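Local structure of transmembrane protein (Bartonella henselae, 3PAM) at residues F129-M134 / I156-R161; N11-L16 / F175-I180. The protein is probably the solute-binding component of an ABC-type oligopeptide transport system, represented by a domain of the family 5 extracellular solute-binding proteins. All coordinates share one frame; numbering follows the deposited sequence.

Interaction 1 (F129-M134 / I156-R161); sequences FQFEIM and IHAEIR
The parallel pairing of Phe129-Met134 with Ile156-Arg161 closes a beta-alpha-beta crossover: strand 130-135, helix 138-152, then strand 157-162 beside the first. Five backbone hydrogen bonds join the strands. The N-terminal one, His157 N to Phe129 O, is 3.2 Å long, and Phe131 N follows with His157 O. The later bonds are shorter and straighter; Ile133 N meets Glu159 O at 2.6 Å with an N-H...O angle of 170°. The neighbouring CA-H groups of Gln130, Glu132 and Ala158 add weaker contacts to the same carbonyls.

The two sheet faces differ sharply. On the apolar one, Ile156 CG2 packs against Phe131 CE2 (3.7 Å), while Ala158 CB sits over one face of that ring. Ile133 and Ile160 run side by side, and Ile160 CD1 lies along Ile133 from CB to CD1, 3.7 Å from Ile133 CD1; a chi2 of -47° folds Ile160 CD1 back toward Ile133. The other face is mostly polar, with a charged cluster toward its C-terminal end. Glu159 OE2 accepts from Arg161 NE at 2.9 Å, approached from above the carboxylate plane. Glu132 OE2 forms a longer salt bridge to the same NE, 3.6 Å, and lies 3.8 Å from Glu159 OE2; the shared arginine probably offsets this repulsion. Glu132 OE1 turns to a second arginine, Arg171 of helix 165-174.

Strand 157-162 is the outermost of the mixed sheet on this side. Beneath the apolar face, Leu151 of helix 138-152 packs on Phe131, Ile156 and Ala158, and Leu26 of helix 20-29 reaches Phe129, Phe131 and Ile156. On the polar face, helix 165-174 covers Met134 (selenomethionine).

Interaction 2 (N11-L16 / F175-I180); sequences NTRRTL and FNYDMI
Asn11 and Asp178 meet backbone to backbone, Asn11 N donating to Asp178 O at 2.9 Å. The Asn11 side chain, with CG anti to its backbone N (chi1 -171°), reaches on along the facing segment, and ND2 gives a nearly straight bond of 2.8 Å to Tyr177 O in the amide plane. Next to it, the Arg13 guanidinium lies flat on the Phe175 ring, planes 9° apart, with CZ 3.7 Å from the ring centroid: a stacked cation-pi pair. Arg14 spreads over the Tyr177 carbonyl, whose O stands above the guanidinium face. Arg14 NH1 makes a salt bridge with a weak hydrogen bond to Asp178 OD1 (3.4 Å), and Arg14 NH2 a weak bond to Asn176 OD1, which lies in the guanidinium plane.

Behind this layer, Asn11 OD1 takes Arg13 NH1 (2.9 Å) and Arg13 N from opposite faces of its amide, which helps fix the arginine's position over Phe175. Arg13 NH2 is also held by the carbonyls of Arg203 and Asn210, while Phe211 O receives both Arg13 NH1 and Tyr177 OH. Asp178 OD2 binds Glu132 N of the neighbouring strand.

Asn11 thus forms an Asx turn within a type I beta turn from Asn11 to Arg14, just after strand 5-10. It faces a Schellman motif at Phe175, where helix 165-174 ends and the chain turns through an inverse gamma turn at Asn176 into strand 179-184.

Overall arrangement
Both interactions reach the same mixed sheet, their centres about 11 Å apart and on one side of the chain's centre. Residues 11-16 come first along the chain and 175-180 last, with both segments of interaction 1 between them. Strand 130-135 sits between strands 157-162 and 179-184, so interaction 1 describes the sheet's edge and interaction 2 the turns at the ends of its more central strands. Besides the Asp178-Glu132 link, Met134 N lies 3.1 Å from Met179 O, a probable hydrogen bond. Arg171, a partner of Glu132, also bonds the Asn176 carbonyl. Interaction 2 sets the loop after strand 5-10 against the start of strand 179-184, which pairs with strand 130-135 of the beta-alpha-beta unit.

Interaction 1 (F129-M134 / I156-R161)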
loop_
_atom_site.group_PDB
_atom_site.type_symbol
_atom_site.label_atom_id
_atom_site.label_comp_id
_atom_site.label_asym_id
_atom_site.label_seq_id
_atom_site.Cartn_x
_atom_site.Cartn_y
_atom_site.Cartn_z
ATOM N N PHE A 129 -18.078 2.590 6.887
ATOM C CA PHE A 129 -16.865 2.033 6.360
ATOM C C PHE A 129 -17.085 0.532 6.182
ATOM O O PHE A 129 -16.867 -0.268 7.108
ATOM C CB PHE A 129 -15.684 2.328 7.299
ATOM C CG PHE A 129 -14.356 2.447 6.592
ATOM C CD1 PHE A 129 -14.065 1.679 5.453
ATOM C CD2 PHE A 129 -13.380 3.292 7.075
ATOM C CE1 PHE A 129 -12.843 1.783 4.804
ATOM C CE2 PHE A 129 -12.142 3.402 6.422
ATOM C CZ PHE A 129 -11.880 2.640 5.279
ATOM N N GLN A 130 -17.567 0.182 4.991
ATOM C CA GLN A 130 -17.768 -1.185 4.572
ATOM C C GLN A 130 -17.303 -1.333 3.114
ATOM O O GLN A 130 -17.585 -0.485 2.262
ATOM C CB GLN A 130 -19.231 -1.607 4.759
ATOM C CG GLN A 130 -20.256 -1.039 3.758
ATOM C CD GLN A 130 -21.722 -1.349 4.134
ATOM O OE1 GLN A 130 -22.659 -0.844 3.499
ATOM N NE2 GLN A 130 -21.921 -2.156 5.175
ATOM N N PHE A 131 -16.549 -2.396 2.849
ATOM C CA PHE A 131 -15.981 -2.608 1.539
ATOM C C PHE A 131 -15.729 -4.082 1.291
ATOM O O PHE A 131 -15.781 -4.886 2.219
ATOM C CB PHE A 131 -14.708 -1.773 1.334
ATOM C CG PHE A 131 -13.550 -2.180 2.205
ATOM C CD1 PHE A 131 -12.609 -3.116 1.744
ATOM C CD2 PHE A 131 -13.361 -1.595 3.465
ATOM C CE1 PHE A 131 -11.518 -3.478 2.533
ATOM C CE2 PHE A 131 -12.292 -1.946 4.247
ATOM C CZ PHE A 131 -11.359 -2.898 3.778
ATOM N N GLU A 132 -15.448 -4.420 0.039
ATOM C CA GLU A 132 -15.252 -5.791 -0.390
ATOM C C GLU A 132 -13.787 -6.040 -0.746
ATOM O O GLU A 132 -13.139 -5.197 -1.379
ATOM C CB GLU A 132 -16.135 -6.051 -1.608
ATOM C CG GLU A 132 -16.239 -7.472 -2.054
ATOM C CD GLU A 132 -16.635 -7.574 -3.519
ATOM O OE1 GLU A 132 -15.890 -7.051 -4.384
ATOM O OE2 GLU A 132 -17.685 -8.174 -3.811
ATOM N N ILE A 133 -13.271 -7.184 -0.293
ATOM C CA ILE A 133 -11.962 -7.679 -0.730
ATOM C C ILE A 133 -12.166 -8.897 -1.664
ATOM O O ILE A 133 -12.767 -9.913 -1.283
ATOM C CB ILE A 133 -11.037 -8.034 0.455
ATOM C CG1 ILE A 133 -11.057 -6.913 1.502
ATOM C CG2 ILE A 133 -9.605 -8.250 -0.024
ATOM C CD1 ILE A 133 -10.021 -7.066 2.626
HETATM N N MSE A 134 -11.688 -8.745 -2.893
HETATM C CA MSE A 134 -11.845 -9.754 -3.931
HETATM C C MSE A 134 -10.586 -10.591 -3.985
HETATM O O MSE A 134 -9.489 -10.078 -4.211
HETATM C CB MSE A 134 -12.116 -9.104 -5.294
HETATM C CG MSE A 134 -12.025 -10.060 -6.453
HETATM SE SE MSE A 134 -12.547 -9.210 -8.122
HETATM C CE MSE A 134 -14.391 -9.822 -8.046
ATOM N N ILE A 156 -14.911 -1.639 11.321
ATOM C CA ILE A 156 -14.852 -1.697 9.869
ATOM C C ILE A 156 -15.305 -3.080 9.348
ATOM O O ILE A 156 -14.778 -4.109 9.757
ATOM C CB ILE A 156 -13.425 -1.324 9.340
ATOM C CG1 ILE A 156 -13.082 0.126 9.678
ATOM C CG2 ILE A 156 -13.338 -1.479 7.808
ATOM C CD1 ILE A 156 -11.563 0.393 9.790
ATOM N N HIS A 157 -16.296 -3.116 8.468
ATOM C CA HIS A 157 -16.683 -4.402 7.909
ATOM C C HIS A 157 -16.085 -4.615 6.510
ATOM O O HIS A 157 -16.409 -3.896 5.557
ATOM C CB HIS A 157 -18.200 -4.619 7.901
ATOM C CG HIS A 157 -18.628 -5.792 7.061
ATOM N ND1 HIS A 157 -18.438 -7.103 7.454
ATOM C CD2 HIS A 157 -19.214 -5.850 5.838
ATOM C CE1 HIS A 157 -18.906 -7.914 6.517
ATOM N NE2 HIS A 157 -19.392 -7.179 5.530
ATOM N N ALA A 158 -15.194 -5.599 6.416
ATOM C CA ALA A 158 -14.627 -6.009 5.152
ATOM C C ALA A 158 -15.339 -7.284 4.703
ATOM O O ALA A 158 -15.342 -8.283 5.413
ATOM C CB ALA A 158 -13.150 -6.263 5.305
ATOM N N GLU A 159 -15.980 -7.225 3.546
ATOM C CA GLU A 159 -16.592 -8.406 2.967
ATOM C C GLU A 159 -15.521 -9.130 2.133
ATOM O O GLU A 159 -14.856 -8.535 1.273
ATOM C CB GLU A 159 -17.827 -8.028 2.145
ATOM C CG GLU A 159 -18.552 -9.215 1.507
ATOM C CD GLU A 159 -19.755 -8.808 0.668
ATOM O OE1 GLU A 159 -20.829 -8.526 1.247
ATOM O OE2 GLU A 159 -19.629 -8.792 -0.578
ATOM N N ILE A 160 -15.325 -10.407 2.432
ATOM C CA ILE A 160 -14.353 -11.217 1.705
ATOM C C ILE A 160 -15.055 -12.036 0.601
ATOM O O ILE A 160 -16.005 -12.762 0.862
ATOM C CB ILE A 160 -13.519 -12.117 2.657
ATOM C CG1 ILE A 160 -12.898 -11.298 3.812
ATOM C CG2 ILE A 160 -12.430 -12.862 1.888
ATOM C CD1 ILE A 160 -12.200 -9.976 3.433
ATOM N N ARG A 161 -14.598 -11.863 -0.639
ATOM C CA ARG A 161 -15.114 -12.630 -1.781
ATOM C C ARG A 161 -13.991 -13.427 -2.427
ATOM O O ARG A 161 -12.893 -12.923 -2.592
ATOM C CB ARG A 161 -15.728 -11.712 -2.838
ATOM C CG ARG A 161 -17.002 -10.995 -2.423
ATOM C CD ARG A 161 -18.250 -11.815 -2.673
ATOM N NE ARG A 161 -19.440 -10.994 -2.446
ATOM C CZ ARG A 161 -20.701 -11.380 -2.638
ATOM N NH1 ARG A 161 -20.984 -12.605 -3.069
ATOM N NH2 ARG A 161 -21.697 -10.530 -2.389
#

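Interaction 2 (N11-L16 / F175-I180)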
loop_
_atom_site.group_PDB
_atom_site.type_symbol
_atom_site.label_atom_id
_atom_site.label_comp_id
_atom_site.label_asym_id
_atom_site.label_seq_id
_atom_site.Cartn_x
_atom_site.Cartn_y
_atom_site.Cartn_z
ATOM N N ASN A 11 -8.031 0.338 -3.817
ATOM C CA ASN A 11 -8.535 1.053 -4.957
ATOM C C ASN A 11 -8.866 2.482 -4.567
ATOM O O ASN A 11 -9.959 2.788 -4.098
ATOM C CB ASN A 11 -9.716 0.379 -5.600
ATOM C CG ASN A 11 -10.076 1.026 -6.904
ATOM O OD1 ASN A 11 -9.375 1.923 -7.364
ATOM N ND2 ASN A 11 -11.165 0.594 -7.505
ATOM N N THR A 12 -7.892 3.343 -4.788
ATOM C CA THR A 12 -7.899 4.756 -4.401
ATOM C C THR A 12 -8.946 5.589 -5.150
ATOM O O THR A 12 -9.203 6.737 -4.789
ATOM C CB THR A 12 -6.466 5.270 -4.599
ATOM O OG1 THR A 12 -5.819 5.382 -3.328
ATOM C CG2 THR A 12 -6.381 6.530 -5.348
ATOM N N ARG A 13 -9.560 4.995 -6.179
ATOM C CA ARG A 13 -10.630 5.641 -6.949
ATOM C C ARG A 13 -11.915 5.737 -6.140
ATOM O O ARG A 13 -12.769 6.589 -6.418
ATOM C CB ARG A 13 -10.971 4.823 -8.204
ATOM C CG ARG A 13 -10.004 4.936 -9.334
ATOM C CD ARG A 13 -10.014 3.655 -10.120
ATOM N NE ARG A 13 -8.860 3.585 -10.996
ATOM C CZ ARG A 13 -7.822 2.783 -10.819
ATOM N NH1 ARG A 13 -7.787 1.941 -9.791
ATOM N NH2 ARG A 13 -6.821 2.810 -11.690
ATOM N N ARG A 14 -12.083 4.811 -5.202
ATOM C CA ARG A 14 -13.285 4.791 -4.361
ATOM C C ARG A 14 -13.115 5.713 -3.156
ATOM O O ARG A 14 -12.041 5.777 -2.567
ATOM C CB ARG A 14 -13.590 3.366 -3.905
ATOM C CG ARG A 14 -13.494 2.310 -5.017
ATOM C CD ARG A 14 -14.835 1.799 -5.494
ATOM N NE ARG A 14 -14.740 1.223 -6.842
ATOM C CZ ARG A 14 -15.360 0.109 -7.237
ATOM N NH1 ARG A 14 -16.117 -0.576 -6.395
ATOM N NH2 ARG A 14 -15.206 -0.345 -8.465
ATOM N N THR A 15 -14.192 6.407 -2.794
ATOM C CA THR A 15 -14.134 7.456 -1.775
ATOM C C THR A 15 -13.588 7.040 -0.413
ATOM O O THR A 15 -12.845 7.782 0.194
ATOM C CB THR A 15 -15.479 8.185 -1.605
ATOM O OG1 THR A 15 -16.531 7.232 -1.405
ATOM C CG2 THR A 15 -15.762 9.040 -2.837
ATOM N N LEU A 16 -13.937 5.853 0.056
ATOM C CA LEU A 16 -13.394 5.343 1.313
ATOM C C LEU A 16 -11.864 5.302 1.431
ATOM O O LEU A 16 -11.320 5.325 2.559
ATOM C CB LEU A 16 -13.955 3.955 1.584
ATOM C CG LEU A 16 -15.391 3.879 2.074
ATOM C CD1 LEU A 16 -15.809 2.427 2.005
ATOM C CD2 LEU A 16 -15.486 4.406 3.483
ATOM N N PHE A 175 -11.013 -2.254 -13.056
ATOM C CA PHE A 175 -10.828 -1.680 -11.712
ATOM C C PHE A 175 -12.081 -1.830 -10.809
ATOM O O PHE A 175 -12.363 -0.997 -9.931
ATOM C CB PHE A 175 -10.353 -0.224 -11.815
ATOM C CG PHE A 175 -9.095 -0.068 -12.604
ATOM C CD1 PHE A 175 -7.985 -0.862 -12.314
ATOM C CD2 PHE A 175 -9.016 0.845 -13.638
ATOM C CE1 PHE A 175 -6.825 -0.744 -13.024
ATOM C CE2 PHE A 175 -7.843 0.970 -14.386
ATOM C CZ PHE A 175 -6.749 0.168 -14.088
ATOM N N ASN A 176 -12.845 -2.893 -11.061
ATOM C CA ASN A 176 -14.081 -3.142 -10.342
ATOM C C ASN A 176 -13.864 -3.897 -9.016
ATOM O O ASN A 176 -14.185 -5.074 -8.892
ATOM C CB ASN A 176 -15.068 -3.872 -11.246
ATOM C CG ASN A 176 -16.464 -3.908 -10.669
ATOM O OD1 ASN A 176 -16.831 -3.049 -9.854
ATOM N ND2 ASN A 176 -17.247 -4.908 -11.065
ATOM N N TYR A 177 -13.302 -3.202 -8.034
ATOM C CA TYR A 177 -12.987 -3.809 -6.758
ATOM C C TYR A 177 -12.705 -2.697 -5.780
ATOM O O TYR A 177 -12.276 -1.618 -6.177
ATOM C CB TYR A 177 -11.752 -4.737 -6.865
ATOM C CG TYR A 177 -10.551 -4.116 -7.544
ATOM C CD1 TYR A 177 -9.618 -3.360 -6.826
ATOM C CD2 TYR A 177 -10.332 -4.304 -8.907
ATOM C CE1 TYR A 177 -8.507 -2.786 -7.463
ATOM C CE2 TYR A 177 -9.237 -3.745 -9.548
ATOM C CZ TYR A 177 -8.337 -2.975 -8.827
ATOM O OH TYR A 177 -7.265 -2.407 -9.470
ATOM N N ASP A 178 -12.933 -2.952 -4.500
ATOM C CA ASP A 178 -12.500 -2.022 -3.475
ATOM C C ASP A 178 -11.023 -2.271 -3.164
ATOM O O ASP A 178 -10.222 -1.329 -3.014
ATOM C CB ASP A 178 -13.353 -2.213 -2.217
ATOM C CG ASP A 178 -14.826 -1.848 -2.428
ATOM O OD1 ASP A 178 -15.116 -0.869 -3.147
ATOM O OD2 ASP A 178 -15.702 -2.513 -1.843
HETATM N N MSE A 179 -10.672 -3.551 -3.048
HETATM C CA MSE A 179 -9.346 -3.977 -2.616
HETATM C C MSE A 179 -9.092 -5.358 -3.207
HETATM O O MSE A 179 -10.016 -6.156 -3.312
HETATM C CB MSE A 179 -9.267 -4.024 -1.089
HETATM C CG MSE A 179 -7.889 -4.262 -0.514
HETATM SE SE MSE A 179 -7.836 -4.188 1.439
HETATM C CE MSE A 179 -8.144 -2.282 1.681
ATOM N N ILE A 180 -7.846 -5.612 -3.601
ATOM C CA ILE A 180 -7.413 -6.917 -4.048
ATOM C C ILE A 180 -6.033 -7.225 -3.476
ATOM O O ILE A 180 -5.405 -6.362 -2.864
ATOM C CB ILE A 180 -7.328 -7.014 -5.603
ATOM C CG1 ILE A 180 -6.565 -5.806 -6.153
ATOM C CG2 ILE A 180 -8.722 -7.141 -6.214
ATOM C CD1 ILE A 180 -5.527 -6.154 -7.154
#